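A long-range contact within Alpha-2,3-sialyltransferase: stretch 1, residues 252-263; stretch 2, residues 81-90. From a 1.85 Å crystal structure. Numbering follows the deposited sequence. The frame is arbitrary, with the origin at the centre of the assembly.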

# COMPACT_ATOMS: atom_id res chain seq x y z
N ASN A 252 47.70 -10.88 -4.59
CA ASN A 252 47.10 -12.20 -4.81
C ASN A 252 46.04 -12.50 -3.76
O ASN A 252 46.02 -11.92 -2.67
CB ASN A 252 48.15 -13.31 -4.85
CG ASN A 252 48.70 -13.55 -6.25
OD1 ASN A 252 49.34 -12.67 -6.84
ND2 ASN A 252 48.43 -14.75 -6.80
N LYS A 253 45.14 -13.40 -4.11
CA LYS A 253 44.17 -13.91 -3.16
C LYS A 253 44.82 -15.03 -2.34
O LYS A 253 45.51 -15.91 -2.90
CB LYS A 253 42.95 -14.45 -3.91
CG LYS A 253 42.13 -13.41 -4.70
CD LYS A 253 40.91 -12.98 -3.95
CE LYS A 253 39.85 -12.48 -4.85
NZ LYS A 253 38.68 -13.41 -4.89
N HIS A 254 44.60 -15.02 -1.02
CA HIS A 254 44.98 -16.20 -0.22
C HIS A 254 44.35 -17.45 -0.83
O HIS A 254 43.36 -17.36 -1.55
CB HIS A 254 44.59 -16.09 1.25
CG HIS A 254 44.89 -17.34 2.02
ND1 HIS A 254 43.93 -18.29 2.30
CD2 HIS A 254 46.06 -17.83 2.50
CE1 HIS A 254 44.49 -19.29 2.96
NE2 HIS A 254 45.78 -19.04 3.09
N ASN A 255 44.92 -18.61 -0.53
CA ASN A 255 44.61 -19.81 -1.31
C ASN A 255 43.20 -20.35 -1.11
O ASN A 255 42.57 -20.88 -2.04
CB ASN A 255 45.61 -20.94 -1.05
CG ASN A 255 45.89 -21.72 -2.31
OD1 ASN A 255 45.28 -22.76 -2.57
ND2 ASN A 255 46.79 -21.19 -3.13
N ASN A 256 42.73 -20.21 0.13
CA ASN A 256 41.42 -20.70 0.48
C ASN A 256 40.38 -19.57 0.41
O ASN A 256 39.42 -19.55 1.18
CB ASN A 256 41.48 -21.41 1.83
CG ASN A 256 42.26 -22.72 1.73
OD1 ASN A 256 43.44 -22.73 1.40
ND2 ASN A 256 41.58 -23.83 1.99
N SER A 257 40.61 -18.64 -0.51
CA SER A 257 39.62 -17.64 -0.86
C SER A 257 38.35 -18.31 -1.37
O SER A 257 38.42 -19.30 -2.08
CB SER A 257 40.17 -16.72 -1.95
OG SER A 257 41.05 -15.79 -1.34
N ILE A 258 37.20 -17.75 -1.03
CA ILE A 258 35.95 -18.09 -1.70
C ILE A 258 36.13 -17.81 -3.19
O ILE A 258 36.42 -16.67 -3.61
CB ILE A 258 34.76 -17.25 -1.15
CG1 ILE A 258 34.48 -17.57 0.34
CG2 ILE A 258 33.53 -17.44 -2.01
CD1 ILE A 258 33.63 -16.54 1.07
N ASN A 259 35.94 -18.85 -3.99
CA ASN A 259 36.13 -18.74 -5.43
C ASN A 259 34.99 -19.30 -6.22
O ASN A 259 35.09 -19.43 -7.44
CB ASN A 259 37.41 -19.46 -5.86
CG ASN A 259 37.38 -20.98 -5.58
OD1 ASN A 259 36.48 -21.52 -4.91
ND2 ASN A 259 38.39 -21.67 -6.10
N ASP A 260 33.90 -19.67 -5.55
CA ASP A 260 32.69 -20.15 -6.25
C ASP A 260 31.53 -19.58 -5.41
O ASP A 260 31.75 -19.22 -4.26
CB ASP A 260 32.66 -21.68 -6.25
CG ASP A 260 31.70 -22.26 -7.27
OD1 ASP A 260 31.00 -21.49 -7.96
OD2 ASP A 260 31.62 -23.53 -7.36
N ILE A 261 30.37 -19.44 -6.04
CA ILE A 261 29.15 -18.95 -5.37
C ILE A 261 28.80 -19.97 -4.28
O ILE A 261 28.87 -21.18 -4.52
CB ILE A 261 27.97 -18.73 -6.37
CG1 ILE A 261 26.77 -18.06 -5.71
CG2 ILE A 261 27.54 -20.09 -7.11
CD1 ILE A 261 25.71 -17.60 -6.76
N LEU A 262 28.49 -19.47 -3.08
CA LEU A 262 28.11 -20.37 -1.98
C LEU A 262 26.73 -20.96 -2.12
O LEU A 262 25.79 -20.34 -2.61
CB LEU A 262 28.23 -19.65 -0.64
CG LEU A 262 29.61 -19.06 -0.32
CD1 LEU A 262 29.66 -18.61 1.12
CD2 LEU A 262 30.78 -20.04 -0.64
N LEU A 263 26.58 -22.19 -1.65
CA LEU A 263 25.29 -22.86 -1.68
C LEU A 263 24.62 -22.58 -0.34
O LEU A 263 25.30 -22.34 0.64
CB LEU A 263 25.52 -24.38 -1.80
CG LEU A 263 25.43 -25.08 -3.18
CD1 LEU A 263 25.81 -24.28 -4.40
CD2 LEU A 263 26.14 -26.48 -3.12
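Stretch 2 (81-90) KQLILKNEYE

Stretch 2 enters as the end of a helix that begins earlier in the chain, residues 81-85, with Leu85 N to Lys81 O at 2.9 Å and Lys86 N to Gln82 O at 2.9 Å. Lys86 is the first residue to leave helical phi/psi (-88/8), Asn87 takes a positive phi (54/30), and Glu88 N closes back on Leu83 O at 2.8 Å. Stretch 1 has no regular helix or strand, so the packing is best described by register: the CA atoms of Ser257 and Glu88 lie 7.2 Å apart, those of Ile258 and Leu83 7.1 Å apart. Later residues of stretch 1 therefore meet earlier residues of stretch 2, and the two chains run broadly in opposite senses. Together they bury 378 Å².

Along stretch 1, Asn252 is out of reach, and contact begins at Lys253, whose CA-to-CB bond points toward stretch 2. Lys253 CE lies 3.0 Å from Tyr89 OH. The CA-to-CB bond of Tyr89 points sideways, but the end of the side chain comes nearer, which brings the hydroxyl to the lysine.

A type I beta turn from His254 to Ser257 follows, supported by Ser257 N to His254 O at 3.2 Å and by Ser257 OG donating to His254 O at 2.8 Å. His254 and Asn255 make no contact with stretch 2. Asn256 participates through its backbone: Asn256 O accepts a hydrogen bond from Lys86 NZ at 3.0 Å, while its side chain leads away. The same Lys86 NZ forms a salt bridge with Glu88 OE2, modelled at 2.5 Å, although the placement of that oxygen is less sure.

Glu88 reaches the end of the turn and the residue after it. Glu88 OE1 lies 3.5 Å from Ser257 CA and accepts a hydrogen bond from Ile258 N at 3.0 Å, with an N-H...acceptor angle of 130°. Water 1 adds an indirect link: its O lies 2.6 Å from Glu88 OE1, 2.7 Å from Lys253 NZ, from which it accepts a hydrogen bond, and 2.6 Å from Ile258 O.

Ile258 is buried and has the largest covered area, 89 Å². With chi1 m and chi2 t, Ile258 CD1 reaches Gln82 CB and Leu83 CD2, each at 3.7 Å; the latter is an apolar contact. Ile258 CG1 is also 3.6 Å from Lys86 NZ.

The CA-to-CB bond of Asn259 points away, and Asp260 and Ile261 are out of reach. Contact resumes at Leu262, whose CD1 lies 3.4 Å from Gln82 CG, packing against the aliphatic part of a side chain whose end leads away.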

# COMPACT_ATOMS: atom_id res chain seq x y z
N LYS A 81 28.07 -11.74 2.32
CA LYS A 81 28.20 -11.72 3.77
C LYS A 81 29.39 -12.58 4.21
O LYS A 81 30.12 -12.16 5.09
CB LYS A 81 26.96 -12.25 4.47
CG LYS A 81 25.73 -11.42 4.35
CD LYS A 81 25.91 -10.17 5.24
CE LYS A 81 24.73 -9.32 5.07
NZ LYS A 81 24.77 -8.16 6.01
N GLN A 82 29.62 -13.70 3.55
CA GLN A 82 30.81 -14.49 3.87
C GLN A 82 32.14 -13.83 3.41
O GLN A 82 33.14 -13.95 4.10
CB GLN A 82 30.67 -15.87 3.27
CG GLN A 82 29.57 -16.68 3.96
CD GLN A 82 29.80 -16.84 5.45
OE1 GLN A 82 30.92 -17.14 5.89
NE2 GLN A 82 28.73 -16.70 6.23
N LEU A 83 32.14 -13.17 2.25
CA LEU A 83 33.32 -12.43 1.77
C LEU A 83 33.67 -11.41 2.81
O LEU A 83 34.84 -11.19 3.09
CB LEU A 83 33.05 -11.74 0.43
CG LEU A 83 32.80 -12.67 -0.76
CD1 LEU A 83 32.37 -11.92 -1.94
CD2 LEU A 83 34.06 -13.52 -1.08
N ILE A 84 32.65 -10.78 3.39
CA ILE A 84 32.84 -9.69 4.36
C ILE A 84 33.35 -10.23 5.70
O ILE A 84 34.36 -9.75 6.23
CB ILE A 84 31.54 -8.90 4.60
CG1 ILE A 84 31.13 -8.17 3.31
CG2 ILE A 84 31.65 -8.01 5.85
CD1 ILE A 84 29.69 -7.80 3.20
N LEU A 85 32.61 -11.20 6.26
CA LEU A 85 33.03 -11.91 7.47
C LEU A 85 34.44 -12.53 7.41
O LEU A 85 35.11 -12.59 8.44
CB LEU A 85 32.01 -13.01 7.83
CG LEU A 85 30.61 -12.59 8.28
CD1 LEU A 85 29.68 -13.79 8.29
CD2 LEU A 85 30.60 -11.91 9.66
N LYS A 86 34.85 -13.04 6.24
CA LYS A 86 36.15 -13.69 6.08
C LYS A 86 37.26 -12.69 5.74
O LYS A 86 38.40 -13.09 5.42
CB LYS A 86 36.07 -14.75 5.00
CG LYS A 86 35.26 -16.01 5.40
CD LYS A 86 35.39 -17.10 4.34
CE LYS A 86 36.89 -17.27 3.88
NZ LYS A 86 37.19 -18.10 2.64
N ASN A 87 36.90 -11.41 5.79
CA ASN A 87 37.78 -10.28 5.41
C ASN A 87 38.38 -10.38 3.97
O ASN A 87 39.50 -9.91 3.72
CB ASN A 87 38.90 -10.08 6.49
CG ASN A 87 38.35 -9.81 7.90
OD1 ASN A 87 37.55 -8.90 8.12
ND2 ASN A 87 38.82 -10.59 8.87
N GLU A 88 37.67 -11.01 3.02
CA GLU A 88 38.15 -11.09 1.66
C GLU A 88 37.89 -9.78 0.94
O GLU A 88 38.72 -9.33 0.17
CB GLU A 88 37.55 -12.27 0.92
CG GLU A 88 37.94 -13.55 1.62
CD GLU A 88 37.68 -14.83 0.89
OE1 GLU A 88 37.52 -14.88 -0.33
OE2 GLU A 88 37.70 -15.86 1.58
N TYR A 89 36.75 -9.15 1.22
CA TYR A 89 36.47 -7.81 0.71
C TYR A 89 35.74 -7.02 1.74
O TYR A 89 35.12 -7.57 2.66
CB TYR A 89 35.60 -7.87 -0.55
CG TYR A 89 36.17 -8.59 -1.75
CD1 TYR A 89 36.76 -7.88 -2.79
CD2 TYR A 89 36.04 -9.98 -1.91
CE1 TYR A 89 37.25 -8.51 -3.93
CE2 TYR A 89 36.52 -10.61 -3.00
CZ TYR A 89 37.10 -9.89 -4.04
OH TYR A 89 37.54 -10.56 -5.17
N GLU A 90 35.78 -5.70 1.53
CA GLU A 90 34.96 -4.77 2.25
C GLU A 90 33.92 -4.33 1.23
O GLU A 90 34.27 -3.86 0.12
CB GLU A 90 35.83 -3.59 2.64
CG GLU A 90 35.14 -2.57 3.49
CD GLU A 90 36.06 -1.40 3.72
OE1 GLU A 90 37.10 -1.62 4.39
OE2 GLU A 90 35.76 -0.31 3.16
O HOH W 1 37.16 -14.28 -2.88